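Local coordinates for protein HcgB (Methanococcus maripaludis, PDB 5D5P) that probably acts as the guanylyltransferase that joins a guanylyl group to the pyridinol precursor during biosynthesis of the FeGP cofactor of [Fe]-hydrogenase, at residues 4-9 with 24-29; 50-55 with 137-142; 56-59 with 64-67; 102-105 with 111-114. All coordinates share one frame; numbering follows the deposited sequence.

Contact 1 of 4, residues 4-9 with 24-29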
loop_
_atom_site.group_PDB
_atom_site.type_symbol
_atom_site.label_atom_id
_atom_site.label_comp_id
_atom_site.label_asym_id
_atom_site.label_seq_id
_atom_site.Cartn_x
_atom_site.Cartn_y
_atom_site.Cartn_z
ATOM N N GLU A 4 -18.588 7.383 6.746
ATOM C CA GLU A 4 -18.692 8.849 6.595
ATOM C C GLU A 4 -18.535 9.544 7.931
ATOM O O GLU A 4 -17.951 10.629 8.037
ATOM C CB GLU A 4 -20.026 9.297 6.024
ATOM C CG GLU A 4 -20.284 9.079 4.564
ATOM C CD GLU A 4 -21.774 9.155 4.271
ATOM O OE1 GLU A 4 -22.567 9.521 5.173
ATOM O OE2 GLU A 4 -22.152 8.869 3.123
ATOM N N ASN A 5 -19.186 8.953 8.924
ATOM C CA ASN A 5 -19.226 9.491 10.262
ATOM C C ASN A 5 -17.885 9.401 10.939
ATOM O O ASN A 5 -17.432 10.367 11.556
ATOM C CB ASN A 5 -20.273 8.762 11.084
ATOM C CG ASN A 5 -21.671 9.070 10.636
ATOM O OD1 ASN A 5 -21.960 10.165 10.149
ATOM N ND2 ASN A 5 -22.558 8.103 10.807
ATOM N N THR A 6 -17.257 8.226 10.839
ATOM C CA THR A 6 -15.960 8.028 11.479
ATOM C C THR A 6 -14.945 8.926 10.804
ATOM O O THR A 6 -14.084 9.490 11.473
ATOM C CB THR A 6 -15.492 6.553 11.457
ATOM O OG1 THR A 6 -15.298 6.115 10.108
ATOM C CG2 THR A 6 -16.512 5.655 12.171
ATOM N N ILE A 7 -15.066 9.096 9.485
ATOM C CA ILE A 7 -14.160 9.973 8.762
ATOM C C ILE A 7 -14.346 11.433 9.169
ATOM O O ILE A 7 -13.372 12.121 9.462
ATOM C CB ILE A 7 -14.333 9.830 7.232
ATOM C CG1 ILE A 7 -13.847 8.451 6.796
ATOM C CG2 ILE A 7 -13.602 10.930 6.525
ATOM C CD1 ILE A 7 -14.176 8.111 5.356
ATOM N N LYS A 8 -15.591 11.897 9.214
ATOM C CA LYS A 8 -15.852 13.277 9.579
ATOM C C LYS A 8 -15.298 13.546 10.992
ATOM O O LYS A 8 -14.612 14.528 11.217
ATOM C CB LYS A 8 -17.358 13.565 9.503
ATOM C CG LYS A 8 -17.771 15.017 9.702
ATOM C CD LYS A 8 -19.285 15.130 9.608
ATOM C CE LYS A 8 -19.799 16.563 9.814
ATOM N NZ LYS A 8 -19.702 17.049 11.226
ATOM N N SER A 9 -15.538 12.637 11.931
ATOM C CA SER A 9 -15.064 12.851 13.295
ATOM C C SER A 9 -13.536 12.835 13.378
ATOM O O SER A 9 -12.944 13.627 14.112
ATOM C CB SER A 9 -15.639 11.805 14.243
ATOM O OG SER A 9 -15.085 11.977 15.534
ATOM N N ILE A 24 -11.834 2.128 18.259
ATOM C CA ILE A 24 -12.541 0.898 17.958
ATOM C C ILE A 24 -13.731 1.170 17.021
ATOM O O ILE A 24 -14.051 0.342 16.175
ATOM C CB ILE A 24 -13.001 0.179 19.256
ATOM C CG1 ILE A 24 -13.594 -1.192 18.920
ATOM C CG2 ILE A 24 -13.953 1.044 20.062
ATOM C CD1 ILE A 24 -13.625 -2.125 20.095
ATOM N N GLU A 25 -14.348 2.351 17.135
ATOM C CA GLU A 25 -15.450 2.725 16.244
ATOM C C GLU A 25 -15.055 2.706 14.767
ATOM O O GLU A 25 -15.864 2.340 13.906
ATOM C CB GLU A 25 -15.993 4.116 16.589
ATOM C CG GLU A 25 -16.711 4.178 17.921
ATOM C CD GLU A 25 -15.823 4.605 19.086
ATOM O OE1 GLU A 25 -14.593 4.373 19.045
ATOM O OE2 GLU A 25 -16.376 5.135 20.073
ATOM N N GLU A 26 -13.813 3.088 14.478
ATOM C CA GLU A 26 -13.356 3.166 13.098
ATOM C C GLU A 26 -13.196 1.766 12.531
ATOM O O GLU A 26 -13.569 1.490 11.390
ATOM C CB GLU A 26 -12.045 3.966 13.013
ATOM C CG GLU A 26 -12.246 5.451 13.351
ATOM C CD GLU A 26 -10.966 6.176 13.772
ATOM O OE1 GLU A 26 -9.912 5.525 13.910
ATOM O OE2 GLU A 26 -11.026 7.409 14.004
ATOM N N ILE A 27 -12.682 0.864 13.354
ATOM C CA ILE A 27 -12.561 -0.532 12.955
ATOM C C ILE A 27 -13.944 -1.171 12.761
ATOM O O ILE A 27 -14.187 -1.864 11.770
ATOM C CB ILE A 27 -11.757 -1.320 14.010
ATOM C CG1 ILE A 27 -10.290 -0.902 13.923
ATOM C CG2 ILE A 27 -11.905 -2.833 13.791
ATOM C CD1 ILE A 27 -9.679 -1.290 12.614
ATOM N N ASP A 28 -14.838 -0.916 13.708
ATOM C CA ASP A 28 -16.192 -1.432 13.639
ATOM C C ASP A 28 -16.872 -0.968 12.354
ATOM O O ASP A 28 -17.574 -1.732 11.708
ATOM C CB ASP A 28 -17.004 -0.995 14.869
ATOM C CG ASP A 28 -16.683 -1.829 16.118
ATOM O OD1 ASP A 28 -16.038 -2.900 15.984
ATOM O OD2 ASP A 28 -17.108 -1.430 17.234
ATOM N N ALA A 29 -16.662 0.287 11.972
ATOM C CA ALA A 29 -17.268 0.815 10.745
ATOM C C ALA A 29 -16.726 0.130 9.488
ATOM O O ALA A 29 -17.464 -0.148 8.558
ATOM C CB ALA A 29 -17.064 2.304 10.661
HETATM O O HOH W 1 -13.432 8.610 14.062
HETATM O O HOH W 2 -13.553 3.956 9.859
#
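With OG1 of T6 set between its own backbone N and carbonyl carbon (chi1 63°), CG2 is left to point across at helix 24-29, while E26 holds CG beside its backbone N (chi1 -68°) and is extended beyond CG, bringing its carboxylate to the water that T6 O also binds. The methyl CG2 of T6 lands 3.7 Å from A29 CB and 3.8 Å from E25 O, and T6 CB lies 3.9 Å from E26 CG. This methyl thus rests against A29 and the E25 carbonyl of a roughly antiparallel neighbour, the short axes crossing at -149°. One water donates to T6 O at 2.8 Å and to E26 OE2 at 2.7 Å; a second lies 2.8 Å from T6 OG1 and donates to E26 O at 2.9 Å. That water and I3 O are both within bonding distance of OG1 and compete for its one proton. R19 holds the E26 carboxylate through OE2, K23 N through OE1. P107 of the second subunit packs on I7 and E26, placing this hairpin at the dimer interface. Chemically, a small methyl patch has two water bridges beside it, linking polar atoms that do not bond each other directly.

Contact 2 of 4, residues 50-55 with 137-142; sequences FKVVSD and PIDKTV
P137 O, at the N-cap position, is gripped by T141 N at 3.0 Å and more weakly by K140 N, and this first turn sets the helix that presents D139 and V142 to V52. On the partner helix K51 NZ reaches the syn lone pair of D55 OD2, a salt bridge of 2.8 Å within one helix. What does cross is apolar. V52 spreads its two methyls over two neighbours: CG2 lies 3.9 Å from D139 CB, with the carboxylate carbon behind it, the side chains crossing at a slant, while CG1, anti to its backbone N (chi1 171°), sits 4.0 Å from V142 CG1. V142 CG1 is also met by V53 CG2, at 3.9 Å, the two valines crossing at about a right angle. With an alanine here both V52 methyls go, which would probably leave D139 CB without its neighbour and V142 CG1 with V53 alone among these contacts. The short axes approach to 9.6 Å and cross at -32°, running the same general way. Beneath them V53 rests on I99 and V142 on R101, both of strand 97-103, while F50 touches I65 and M67 of strand 64-67, so the pair lies against the sheet.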
loop_
_atom_site.group_PDB
_atom_site.type_symbol
_atom_site.label_atom_id
_atom_site.label_comp_id
_atom_site.label_asym_id
_atom_site.label_seq_id
_atom_site.Cartn_x
_atom_site.Cartn_y
_atom_site.Cartn_z
ATOM N N PHE A 50 -10.030 -14.978 -9.192
ATOM C CA PHE A 50 -11.405 -14.657 -8.800
ATOM C C PHE A 50 -11.971 -15.701 -7.849
ATOM O O PHE A 50 -12.628 -15.373 -6.848
ATOM C CB PHE A 50 -12.320 -14.548 -10.017
ATOM C CG PHE A 50 -13.754 -14.306 -9.665
ATOM C CD1 PHE A 50 -14.150 -13.112 -9.089
ATOM C CD2 PHE A 50 -14.705 -15.286 -9.879
ATOM C CE1 PHE A 50 -15.463 -12.891 -8.760
ATOM C CE2 PHE A 50 -16.025 -15.064 -9.538
ATOM C CZ PHE A 50 -16.396 -13.858 -8.979
ATOM N N LYS A 51 -11.712 -16.966 -8.144
ATOM C CA LYS A 51 -12.221 -18.021 -7.273
ATOM C C LYS A 51 -11.619 -17.928 -5.868
ATOM O O LYS A 51 -12.328 -18.095 -4.860
ATOM C CB LYS A 51 -11.953 -19.394 -7.867
ATOM C CG LYS A 51 -12.438 -20.541 -6.953
ATOM C CD LYS A 51 -12.141 -21.930 -7.498
ATOM C CE LYS A 51 -12.560 -23.010 -6.490
ATOM N NZ LYS A 51 -13.874 -22.716 -5.839
ATOM N N VAL A 52 -10.309 -17.691 -5.796
ATOM C CA VAL A 52 -9.669 -17.551 -4.494
ATOM C C VAL A 52 -10.352 -16.434 -3.696
ATOM O O VAL A 52 -10.677 -16.618 -2.534
ATOM C CB VAL A 52 -8.144 -17.241 -4.619
ATOM C CG1 VAL A 52 -7.547 -16.876 -3.255
ATOM C CG2 VAL A 52 -7.416 -18.414 -5.229
ATOM N N VAL A 53 -10.579 -15.279 -4.320
ATOM C CA VAL A 53 -11.146 -14.141 -3.606
ATOM C C VAL A 53 -12.605 -14.401 -3.243
ATOM O O VAL A 53 -13.017 -14.187 -2.116
ATOM C CB VAL A 53 -11.038 -12.843 -4.437
ATOM C CG1 VAL A 53 -11.805 -11.708 -3.794
ATOM C CG2 VAL A 53 -9.558 -12.451 -4.601
ATOM N N SER A 54 -13.361 -14.895 -4.210
ATOM C CA SER A 54 -14.789 -15.108 -4.035
ATOM C C SER A 54 -15.060 -16.116 -2.920
ATOM O O SER A 54 -15.969 -15.922 -2.105
ATOM C CB SER A 54 -15.414 -15.571 -5.362
ATOM O OG SER A 54 -16.799 -15.812 -5.207
ATOM N N ASP A 55 -14.272 -17.183 -2.860
ATOM C CA ASP A 55 -14.495 -18.189 -1.836
ATOM C C ASP A 55 -14.310 -17.616 -0.437
ATOM O O ASP A 55 -15.032 -17.985 0.477
ATOM C CB ASP A 55 -13.561 -19.383 -2.036
ATOM C CG ASP A 55 -13.993 -20.274 -3.193
ATOM O OD1 ASP A 55 -15.123 -20.093 -3.694
ATOM O OD2 ASP A 55 -13.197 -21.138 -3.617
ATOM N N PRO A 137 3.110 -20.138 -5.287
ATOM C CA PRO A 137 1.970 -20.277 -6.203
ATOM C C PRO A 137 1.081 -19.069 -6.122
ATOM O O PRO A 137 0.798 -18.630 -5.006
ATOM C CB PRO A 137 1.245 -21.514 -5.688
ATOM C CG PRO A 137 2.317 -22.311 -4.956
ATOM C CD PRO A 137 3.236 -21.272 -4.354
ATOM N N ILE A 138 0.655 -18.539 -7.262
ATOM C CA ILE A 138 -0.080 -17.278 -7.252
ATOM C C ILE A 138 -1.359 -17.407 -6.424
ATOM O O ILE A 138 -1.772 -16.449 -5.790
ATOM C CB ILE A 138 -0.408 -16.805 -8.686
ATOM C CG1 ILE A 138 -1.018 -15.410 -8.659
ATOM C CG2 ILE A 138 -1.292 -17.826 -9.399
ATOM C CD1 ILE A 138 -0.101 -14.377 -8.060
ATOM N N ASP A 139 -1.955 -18.599 -6.364
ATOM C CA ASP A 139 -3.205 -18.727 -5.613
ATOM C C ASP A 139 -2.961 -18.634 -4.127
ATOM O O ASP A 139 -3.749 -18.031 -3.389
ATOM C CB ASP A 139 -3.889 -20.071 -5.870
ATOM C CG ASP A 139 -4.461 -20.174 -7.245
ATOM O OD1 ASP A 139 -4.544 -19.115 -7.908
ATOM O OD2 ASP A 139 -4.842 -21.303 -7.649
ATOM N N LYS A 140 -1.821 -19.153 -3.696
ATOM C CA LYS A 140 -1.489 -19.082 -2.285
ATOM C C LYS A 140 -1.082 -17.660 -1.947
ATOM O O LYS A 140 -1.374 -17.174 -0.861
ATOM C CB LYS A 140 -0.375 -20.068 -1.943
ATOM C CG LYS A 140 -0.915 -21.466 -1.597
ATOM C CD LYS A 140 0.138 -22.356 -0.977
ATOM C CE LYS A 140 -0.472 -23.652 -0.461
ATOM N NZ LYS A 140 0.518 -24.498 0.266
ATOM N N THR A 141 -0.478 -16.964 -2.901
ATOM C CA THR A 141 -0.136 -15.554 -2.692
ATOM C C THR A 141 -1.390 -14.666 -2.542
ATOM O O THR A 141 -1.488 -13.874 -1.601
ATOM C CB THR A 141 0.748 -15.030 -3.830
ATOM O OG1 THR A 141 1.972 -15.784 -3.865
ATOM C CG2 THR A 141 1.051 -13.536 -3.632
ATOM N N VAL A 142 -2.357 -14.819 -3.444
ATOM C CA VAL A 142 -3.576 -14.007 -3.365
ATOM C C VAL A 142 -4.353 -14.338 -2.075
ATOM O O VAL A 142 -4.825 -13.441 -1.386
ATOM C CB VAL A 142 -4.451 -14.225 -4.620
ATOM C CG1 VAL A 142 -5.777 -13.490 -4.501
ATOM C CG2 VAL A 142 -3.695 -13.735 -5.850
#

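Contact 3 of 4, residues 56-59 with 64-67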
loop_
_atom_site.group_PDB
_atom_site.type_symbol
_atom_site.label_atom_id
_atom_site.label_comp_id
_atom_site.label_asym_id
_atom_site.label_seq_id
_atom_site.Cartn_x
_atom_site.Cartn_y
_atom_site.Cartn_z
ATOM N N ILE A 56 -13.377 -16.684 -0.275
ATOM C CA ILE A 56 -13.145 -16.098 1.044
ATOM C C ILE A 56 -14.228 -15.091 1.385
ATOM O O ILE A 56 -14.788 -15.112 2.471
ATOM C CB ILE A 56 -11.762 -15.408 1.124
ATOM C CG1 ILE A 56 -10.660 -16.463 1.161
ATOM C CG2 ILE A 56 -11.686 -14.506 2.361
ATOM C CD1 ILE A 56 -9.290 -15.898 0.863
ATOM N N ILE A 57 -14.499 -14.194 0.450
ATOM C CA ILE A 57 -15.450 -13.107 0.693
ATOM C C ILE A 57 -16.864 -13.652 0.890
ATOM O O ILE A 57 -17.678 -13.050 1.601
ATOM C CB ILE A 57 -15.418 -12.096 -0.446
ATOM C CG1 ILE A 57 -14.039 -11.445 -0.491
ATOM C CG2 ILE A 57 -16.487 -11.038 -0.274
ATOM C CD1 ILE A 57 -13.660 -10.724 0.796
ATOM N N SER A 58 -17.153 -14.788 0.251
ATOM C CA SER A 58 -18.483 -15.395 0.357
ATOM C C SER A 58 -18.781 -15.852 1.767
ATOM O O SER A 58 -19.943 -15.984 2.139
ATOM C CB SER A 58 -18.619 -16.605 -0.576
ATOM O OG SER A 58 -18.690 -16.175 -1.920
ATOM N N ARG A 59 -17.735 -16.065 2.560
ATOM C CA ARG A 59 -17.925 -16.550 3.927
ATOM C C ARG A 59 -18.235 -15.422 4.904
ATOM O O ARG A 59 -18.649 -15.677 6.026
ATOM C CB ARG A 59 -16.697 -17.325 4.414
ATOM C CG ARG A 59 -16.509 -18.659 3.720
ATOM C CD ARG A 59 -15.278 -19.375 4.236
ATOM N NE ARG A 59 -15.408 -19.701 5.653
ATOM C CZ ARG A 59 -14.407 -20.135 6.411
ATOM N NH1 ARG A 59 -13.201 -20.283 5.882
ATOM N NH2 ARG A 59 -14.609 -20.414 7.694
ATOM N N ASN A 64 -23.717 -10.630 -4.034
ATOM C CA ASN A 64 -23.408 -11.057 -5.390
ATOM C C ASN A 64 -21.959 -10.700 -5.615
ATOM O O ASN A 64 -21.616 -9.528 -5.500
ATOM C CB ASN A 64 -24.302 -10.344 -6.413
ATOM C CG ASN A 64 -25.772 -10.475 -6.099
ATOM O OD1 ASN A 64 -26.242 -11.529 -5.662
ATOM N ND2 ASN A 64 -26.515 -9.389 -6.304
ATOM N N ILE A 65 -21.106 -11.655 -5.982
ATOM C CA ILE A 65 -19.681 -11.336 -6.191
ATOM C C ILE A 65 -19.376 -11.527 -7.651
ATOM O O ILE A 65 -19.673 -12.572 -8.200
ATOM C CB ILE A 65 -18.727 -12.223 -5.345
ATOM C CG1 ILE A 65 -19.113 -12.160 -3.864
ATOM C CG2 ILE A 65 -17.304 -11.780 -5.528
ATOM C CD1 ILE A 65 -18.319 -13.120 -2.992
ATOM N N SER A 66 -18.768 -10.529 -8.289
ATOM C CA SER A 66 -18.616 -10.564 -9.749
ATOM C C SER A 66 -17.203 -10.204 -10.162
ATOM O O SER A 66 -16.555 -9.440 -9.463
ATOM C CB SER A 66 -19.584 -9.570 -10.394
ATOM O OG SER A 66 -20.915 -9.868 -10.032
ATOM N N MET A 67 -16.736 -10.724 -11.305
ATOM C CA MET A 67 -15.469 -10.213 -11.860
ATOM C C MET A 67 -15.764 -8.919 -12.581
ATOM O O MET A 67 -16.811 -8.760 -13.169
ATOM C CB MET A 67 -14.805 -11.170 -12.862
ATOM C CG MET A 67 -14.001 -12.306 -12.296
ATOM S SD MET A 67 -13.088 -13.207 -13.587
ATOM C CE MET A 67 -14.461 -13.733 -14.604
#
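I65 overlaps the end of helix 47-57 with one atom, the methyl CD1, which wedges against both I57 and S58. Its chain is drawn out to full length, CG1 beside the backbone N and CD1 trans beyond it (chi2 174°), and this stretch carries the methyl from the strand to the helix. There I65 CD1 lies 3.9 Å from I57 CG2 and 4.0 Å from I57 CB, the two isoleucines meeting at a slant. Closer still, I65 CD1 lies 3.3 Å from S58 OG and 3.8 Å from S58 N. S58 OG bonds to S54 O one turn back, although a methyl is its near neighbour across the contact. I65 is hemmed in further by F50 and S54 of helix 47-57 and by V40 and V42 of strand 39-43. On the other side of the helix end, I56 turns to L146, I147 and L150 of helix 138-151. The contact closes the beta-alpha-beta unit formed by strand 39-43, helix 47-57 and strand 64-67, where the chain leaves the helix and returns to the sheet edge. Its chemistry is van der Waals contact, with the serine's polarity answered by S54 O, one turn back.

Contact 4 of 4, residues 102-105 with 111-114; sequences GRLG and SLLL
G102 and L112 face each other as an antiparallel hydrogen-bonded pair and satisfy one another twice. L112 N gives its proton to G102 O at 2.8 Å; the N-H is nearly straight (173°), and the donor approaches almost in line with the carbonyl. In return G102 N reaches L112 O at 3.0 Å, with the donor tilted 19° from the carbonyl plane. G102 O also receives a CA-H...O contact from S111 CA, at 3.3 Å. One residue on, R103 and S111 form a non-hydrogen-bonded pair whose backbone bonds go outward, R103 to A82 and S111 to S128 of strand 122-128, where L113 also bonds to S126. The R103 side chain folds back over the turn: NE donates to G105 O at 3.0 Å, the oxygen lying in the guanidinium plane, and NH2 is taken by D76 O. In that turn L104 pairs through its backbone with G110, and G105 N with S109 OG. L104 then leans on L112, L104 CD1 to L112 CD2 at 3.9 Å, and touches G125 of the second subunit. The turn end of this beta hairpin is thus held by the paired backbone bonds, the R103-G105 bond and the L104-L112 contact.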
loop_
_atom_site.group_PDB
_atom_site.type_symbol
_atom_site.label_atom_id
_atom_site.label_comp_id
_atom_site.label_asym_id
_atom_site.label_seq_id
_atom_site.Cartn_x
_atom_site.Cartn_y
_atom_site.Cartn_z
ATOM N N GLY A 102 -2.779 -5.647 -7.750
ATOM C CA GLY A 102 -1.934 -5.297 -8.873
ATOM C C GLY A 102 -0.623 -4.795 -8.324
ATOM O O GLY A 102 -0.341 -4.921 -7.131
ATOM N N ARG A 103 0.169 -4.161 -9.174
ATOM C CA ARG A 103 1.459 -3.665 -8.725
ATOM C C ARG A 103 1.273 -2.570 -7.671
ATOM O O ARG A 103 0.318 -1.806 -7.731
ATOM C CB ARG A 103 2.239 -3.151 -9.938
ATOM C CG ARG A 103 3.691 -3.243 -9.807
ATOM C CD ARG A 103 4.278 -3.218 -11.198
ATOM N NE ARG A 103 4.076 -1.909 -11.813
ATOM C CZ ARG A 103 3.805 -1.694 -13.105
ATOM N NH1 ARG A 103 3.686 -2.702 -13.968
ATOM N NH2 ARG A 103 3.687 -0.433 -13.547
ATOM N N LEU A 104 2.157 -2.544 -6.681
ATOM C CA LEU A 104 2.152 -1.506 -5.665
ATOM C C LEU A 104 2.563 -0.158 -6.265
ATOM O O LEU A 104 1.889 0.863 -6.075
ATOM C CB LEU A 104 3.115 -1.887 -4.539
ATOM C CG LEU A 104 3.464 -0.748 -3.585
ATOM C CD1 LEU A 104 2.219 -0.260 -2.787
ATOM C CD2 LEU A 104 4.559 -1.249 -2.651
ATOM N N GLY A 105 3.694 -0.160 -6.972
ATOM C CA GLY A 105 4.241 1.089 -7.502
ATOM C C GLY A 105 4.888 0.767 -8.839
ATOM O O GLY A 105 4.226 0.229 -9.712
ATOM N N SER A 111 3.398 -6.691 -5.230
ATOM C CA SER A 111 1.948 -6.575 -5.334
ATOM C C SER A 111 1.306 -5.936 -4.143
ATOM O O SER A 111 1.775 -6.071 -3.017
ATOM C CB SER A 111 1.308 -7.955 -5.523
ATOM O OG SER A 111 1.752 -8.513 -6.743
ATOM N N LEU A 112 0.190 -5.265 -4.429
ATOM C CA LEU A 112 -0.660 -4.666 -3.399
ATOM C C LEU A 112 -2.084 -5.141 -3.624
ATOM O O LEU A 112 -2.573 -5.100 -4.768
ATOM C CB LEU A 112 -0.592 -3.117 -3.479
ATOM C CG LEU A 112 -1.584 -2.355 -2.613
ATOM C CD1 LEU A 112 -1.256 -2.489 -1.113
ATOM C CD2 LEU A 112 -1.599 -0.872 -3.033
ATOM N N LEU A 113 -2.728 -5.645 -2.567
ATOM C CA LEU A 113 -4.164 -5.897 -2.602
ATOM C C LEU A 113 -4.856 -4.811 -1.761
ATOM O O LEU A 113 -4.389 -4.465 -0.691
ATOM C CB LEU A 113 -4.499 -7.314 -2.064
ATOM C CG LEU A 113 -5.995 -7.634 -1.987
ATOM C CD1 LEU A 113 -6.202 -9.134 -2.221
ATOM C CD2 LEU A 113 -6.550 -7.290 -0.616
ATOM N N LEU A 114 -5.966 -4.274 -2.267
ATOM C CA LEU A 114 -6.770 -3.289 -1.545
ATOM C C LEU A 114 -8.211 -3.742 -1.488
ATOM O O LEU A 114 -8.728 -4.377 -2.418
ATOM C CB LEU A 114 -6.720 -1.914 -2.226
ATOM C CG LEU A 114 -5.341 -1.237 -2.324
ATOM C CD1 LEU A 114 -5.460 0.017 -3.224
ATOM C CD2 LEU A 114 -4.835 -0.851 -0.950
#

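In the fold
Contact 1 comes first along the chain and stands apart, its centre 30 Å from contact 2 and 25 Å from contact 4. The others gather round the mixed sheet. Contacts 2 and 3 share helix 47-57, lie 12 Å apart between centres and touch through F50 and S54; contact 3 then reaches edge strand 64-67, and contact 4 the hairpin of strands 97-103 and 111-117. Contacts 3 and 4 both fall within the chain between the two segments of contact 2. The dimer brings the distant ends together: P107 and G108, in the turn of the contact 4 hairpin, pack on contact 1 of the partner subunit, so the N-terminal helices help join the two copies.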